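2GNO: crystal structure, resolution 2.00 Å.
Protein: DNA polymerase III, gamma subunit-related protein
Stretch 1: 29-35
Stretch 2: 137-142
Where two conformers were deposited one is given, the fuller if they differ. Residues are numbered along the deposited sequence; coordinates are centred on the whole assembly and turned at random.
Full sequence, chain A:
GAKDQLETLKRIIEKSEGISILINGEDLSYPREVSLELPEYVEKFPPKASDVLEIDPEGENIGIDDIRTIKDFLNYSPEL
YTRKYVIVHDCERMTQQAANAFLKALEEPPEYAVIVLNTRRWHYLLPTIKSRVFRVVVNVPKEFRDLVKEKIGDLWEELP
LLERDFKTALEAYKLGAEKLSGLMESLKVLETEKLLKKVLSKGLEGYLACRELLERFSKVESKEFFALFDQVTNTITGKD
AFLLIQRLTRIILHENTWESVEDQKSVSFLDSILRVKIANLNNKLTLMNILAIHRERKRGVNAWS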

ATOM      1  N   SER A  29       2.994  -2.530  -3.016  1.00 27.89           N
ATOM      2  CA  SER A  29       3.001  -1.334  -3.867  1.00 27.67           C
ATOM      3  C   SER A  29       3.567  -1.475  -5.278  1.00 26.61           C
ATOM      4  O   SER A  29       3.330  -0.577  -6.069  1.00 29.44           O
ATOM      5  CB  SER A  29       3.751  -0.212  -3.137  1.00 25.42           C
ATOM      6  OG  SER A  29       5.061  -0.613  -2.833  1.00 26.69           O
ATOM      7  N   TYR A  30       4.276  -2.562  -5.618  1.00 25.96           N
ATOM      8  CA  TYR A  30       4.855  -2.691  -6.961  1.00 24.25           C
ATOM      9  C   TYR A  30       3.810  -2.613  -8.094  1.00 25.56           C
ATOM     10  O   TYR A  30       4.078  -1.914  -9.037  1.00 24.42           O
ATOM     11  CB  TYR A  30       5.788  -3.893  -7.079  1.00 27.46           C
ATOM     12  CG  TYR A  30       6.690  -3.935  -8.287  1.00 22.44           C
ATOM     13  CD1 TYR A  30       7.651  -2.944  -8.500  1.00 26.26           C
ATOM     14  CD2 TYR A  30       6.694  -5.035  -9.132  1.00 24.01           C
ATOM     15  CE1 TYR A  30       8.540  -3.015  -9.579  1.00 28.78           C
ATOM     16  CE2 TYR A  30       7.585  -5.130 -10.185  1.00 28.12           C
ATOM     17  CZ  TYR A  30       8.498  -4.119 -10.410  1.00 27.05           C
ATOM     18  OH  TYR A  30       9.351  -4.241 -11.473  1.00 26.21           O
ATOM     19  N   PRO A  31       2.641  -3.315  -7.995  1.00 25.98           N
ATOM     20  CA  PRO A  31       1.609  -3.167  -9.048  1.00 27.00           C
ATOM     21  C   PRO A  31       1.191  -1.710  -9.279  1.00 27.59           C
ATOM     22  O   PRO A  31       1.045  -1.311 -10.435  1.00 26.28           O
ATOM     23  CB  PRO A  31       0.444  -4.019  -8.550  1.00 26.86           C
ATOM     24  CG  PRO A  31       1.137  -5.080  -7.675  1.00 27.36           C
ATOM     25  CD  PRO A  31       2.260  -4.348  -7.009  1.00 24.72           C
ATOM     26  N   ARG A  32       0.986  -0.960  -8.194  0.50 28.47           N
ATOM     27  CA  ARG A  32       0.617   0.459  -8.253  0.50 27.70           C
ATOM     28  C   ARG A  32       1.711   1.328  -8.871  0.50 27.15           C
ATOM     29  O   ARG A  32       1.410   2.203  -9.676  0.50 24.59           O
ATOM     30  CB  ARG A  32       0.312   0.997  -6.857  0.50 27.84           C
ATOM     31  CG  ARG A  32      -0.968   0.477  -6.213  0.50 27.64           C
ATOM     32  CD  ARG A  32      -0.972   0.775  -4.720  0.50 29.41           C
ATOM     33  NE  ARG A  32      -0.693   2.191  -4.450  0.50 31.74           N
ATOM     34  CZ  ARG A  32      -1.591   3.179  -4.379  0.50 31.85           C
ATOM     35  NH1 ARG A  32      -2.889   2.957  -4.485  0.50 21.87           N
ATOM     36  NH2 ARG A  32      -1.169   4.423  -4.151  0.50 39.71           N
ATOM     37  N   GLU A  33       2.963   1.095  -8.474  1.00 25.81           N
ATOM     38  CA  GLU A  33       4.126   1.859  -8.994  1.00 26.06           C
ATOM     39  C   GLU A  33       4.473   1.546 -10.435  1.00 24.74           C
ATOM     40  O   GLU A  33       4.898   2.434 -11.178  1.00 24.18           O
ATOM     41  CB  GLU A  33       5.334   1.681  -8.098  1.00 27.50           C
ATOM     42  CG  GLU A  33       5.123   2.269  -6.713  1.00 34.07           C
ATOM     43  CD  GLU A  33       4.865   3.750  -6.737  1.00 33.94           C
ATOM     44  OE1 GLU A  33       5.569   4.486  -7.454  1.00 38.96           O
ATOM     45  OE2 GLU A  33       3.956   4.185  -6.026  1.00 33.37           O
ATOM     46  N   VAL A  34       4.313   0.293 -10.834  1.00 23.85           N
ATOM     47  CA  VAL A  34       4.504  -0.076 -12.231  1.00 22.95           C
ATOM     48  C   VAL A  34       3.441   0.670 -13.087  1.00 24.61           C
ATOM     49  O   VAL A  34       3.773   1.214 -14.159  1.00 22.09           O
ATOM     50  CB  VAL A  34       4.402  -1.605 -12.439  1.00 24.49           C
ATOM     51  CG1 VAL A  34       4.337  -1.951 -13.937  1.00 27.71           C
ATOM     52  CG2 VAL A  34       5.600  -2.304 -11.771  1.00 23.93           C
ATOM     53  N   SER A  35       2.201   0.679 -12.601  1.00 23.23           N
ATOM     54  CA  SER A  35       1.074   1.352 -13.254  1.00 25.22           C
ATOM     55  C   SER A  35       1.327   2.843 -13.433  1.00 26.00           C
ATOM     56  O   SER A  35       1.102   3.377 -14.518  1.00 25.79           O
ATOM     57  CB  SER A  35      -0.239   1.151 -12.470  1.00 23.68           C
ATOM     58  OG  SER A  35      -0.526  -0.229 -12.295  1.00 24.04           O
ATOM     59  N   VAL A 137       1.481 -10.329 -14.766  1.00 40.85           N
ATOM     60  CA  VAL A 137       2.001 -10.574 -13.426  1.00 40.99           C
ATOM     61  C   VAL A 137       3.311  -9.828 -13.254  1.00 39.88           C
ATOM     62  O   VAL A 137       4.172  -9.923 -14.127  1.00 40.40           O
ATOM     63  CB  VAL A 137       2.238 -12.089 -13.142  1.00 41.19           C
ATOM     64  N   VAL A 138       3.472  -9.107 -12.142  1.00 40.24           N
ATOM     65  CA  VAL A 138       4.708  -8.349 -11.869  1.00 40.34           C
ATOM     66  C   VAL A 138       5.351  -8.776 -10.551  1.00 40.58           C
ATOM     67  O   VAL A 138       4.663  -8.961  -9.545  1.00 39.59           O
ATOM     68  CB  VAL A 138       4.510  -6.789 -11.918  1.00 40.82           C
ATOM     69  CG1 VAL A 138       4.123  -6.354 -13.312  1.00 40.29           C
ATOM     70  CG2 VAL A 138       3.466  -6.295 -10.925  1.00 36.80           C
ATOM     71  N   ASN A 139       6.676  -8.941 -10.597  1.00 39.40           N
ATOM     72  CA  ASN A 139       7.515  -9.356  -9.467  1.00 39.13           C
ATOM     73  C   ASN A 139       8.666  -8.382  -9.334  1.00 35.81           C
ATOM     74  O   ASN A 139       9.256  -8.002 -10.338  1.00 36.56           O
ATOM     75  CB  ASN A 139       8.056 -10.765  -9.726  1.00 41.66           C
ATOM     76  CG  ASN A 139       6.958 -11.813  -9.723  1.00 44.66           C
ATOM     77  OD1 ASN A 139       6.375 -12.103  -8.677  1.00 47.86           O
ATOM     78  ND2 ASN A 139       6.693 -12.408 -10.888  1.00 40.41           N
ATOM     79  N   VAL A 140       8.959  -7.964  -8.109  1.00 34.98           N
ATOM     80  CA  VAL A 140      10.043  -7.022  -7.822  1.00 33.39           C
ATOM     81  C   VAL A 140      11.302  -7.844  -8.073  1.00 38.17           C
ATOM     82  O   VAL A 140      11.465  -8.861  -7.406  1.00 37.43           O
ATOM     83  CB  VAL A 140       9.982  -6.558  -6.345  1.00 32.51           C
ATOM     84  CG1 VAL A 140      11.187  -5.732  -5.950  1.00 34.74           C
ATOM     85  CG2 VAL A 140       8.688  -5.783  -6.061  1.00 31.84           C
ATOM     86  N   PRO A 141      12.178  -7.441  -9.031  1.00 39.31           N
ATOM     87  CA  PRO A 141      13.365  -8.268  -9.305  1.00 40.22           C
ATOM     88  C   PRO A 141      14.337  -8.419  -8.142  1.00 41.57           C
ATOM     89  O   PRO A 141      14.416  -7.535  -7.287  1.00 38.96           O
ATOM     90  CB  PRO A 141      14.059  -7.536 -10.465  1.00 40.39           C
ATOM     91  CG  PRO A 141      13.086  -6.585 -10.988  1.00 41.29           C
ATOM     92  CD  PRO A 141      12.164  -6.239  -9.878  1.00 40.05           C
ATOM     93  N   LYS A 142      15.073  -9.541  -8.136  1.00 44.62           N
ATOM     94  CA  LYS A 142      16.066  -9.831  -7.095  1.00 46.05           C
ATOM     95  C   LYS A 142      17.124  -8.740  -7.033  1.00 48.13           C
ATOM     96  O   LYS A 142      17.530  -8.336  -5.952  1.00 49.39           O
ATOM     97  CB  LYS A 142      16.733 -11.188  -7.335  1.00 47.05           C
TER
HETATM   98  O   HOH W   1       9.232  -6.579 -13.055  1.00 52.22           O

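This is a small apolar contact, built around one tyrosine ring, in which the first turns of a helix pack against an extended segment more than a hundred residues away in sequence, with no direct hydrogen bond between them and a single water as the polar link.

Tyr30 does most of the work. Its CA-to-CB bond points toward the other segment, and with chi1 at t the ring lies along the run from Val138 to Pro141, touching all four residues. Val140 takes a face: CG2 sits 3.9 Å from the centroid of the Tyr30 ring, 26° off the ring normal, a CH-pi contact, and the same methyl comes within 3.5 Å of Tyr30 CG. Val138 approaches obliquely, its CB 3.9 Å from Tyr30 CE2. A flat aromatic ring suits this place because it can offer carbon surface to several neighbours at once, and the compact valines fit closely against it.

The extended backbone turns neighbouring side chains in different directions: Val138 points toward the helix and Asn139 away, while Val140 and Pro141 lie sideways. Asn139 is exposed, a reasonable place for a polar amide. It still contributes through its main chain, since Asn139 O lies 3.3 Å from Tyr30 CE2. Pro141 adds apolar surface, oblique to the ring, with its CD 4.3 Å from Tyr30 CZ and 3.8 Å from Tyr30 OH.

The tyrosine hydroxyl reaches past the valines to a water, Tyr30 OH lying 2.8 Å from the water oxygen. That water donates to Asn139 O at 3.1 Å, so the hydroxyl and a backbone carbonyl of the second segment are joined through water, with no direct hydrogen bond between them. The rule is economical: the ring supplies packing, and its polar tip finds a solvent partner.

Around this centre, Val138 also meets the helix at two other residues. Its CG2 lies 4.2 Å from Pro31 CG, and its CG1 is 4.5 Å from Val34 CG1, the loosest of these contacts. Tyr30 and Val34 are one helical turn apart, joined by the backbone bond from Val34 N to Tyr30 O at 2.9 Å, and both point toward the other segment. Pro31 suits the first turn of a helix, where its lack of an amide hydrogen costs no helical bond; its carbonyl is used, with Ser35 OG donating to Pro31 O at 2.7 Å. Arg32 and Glu33, partly exposed, take no part in the contact. The two segments bury 272 Å² in total, mostly from Tyr30 and Val138.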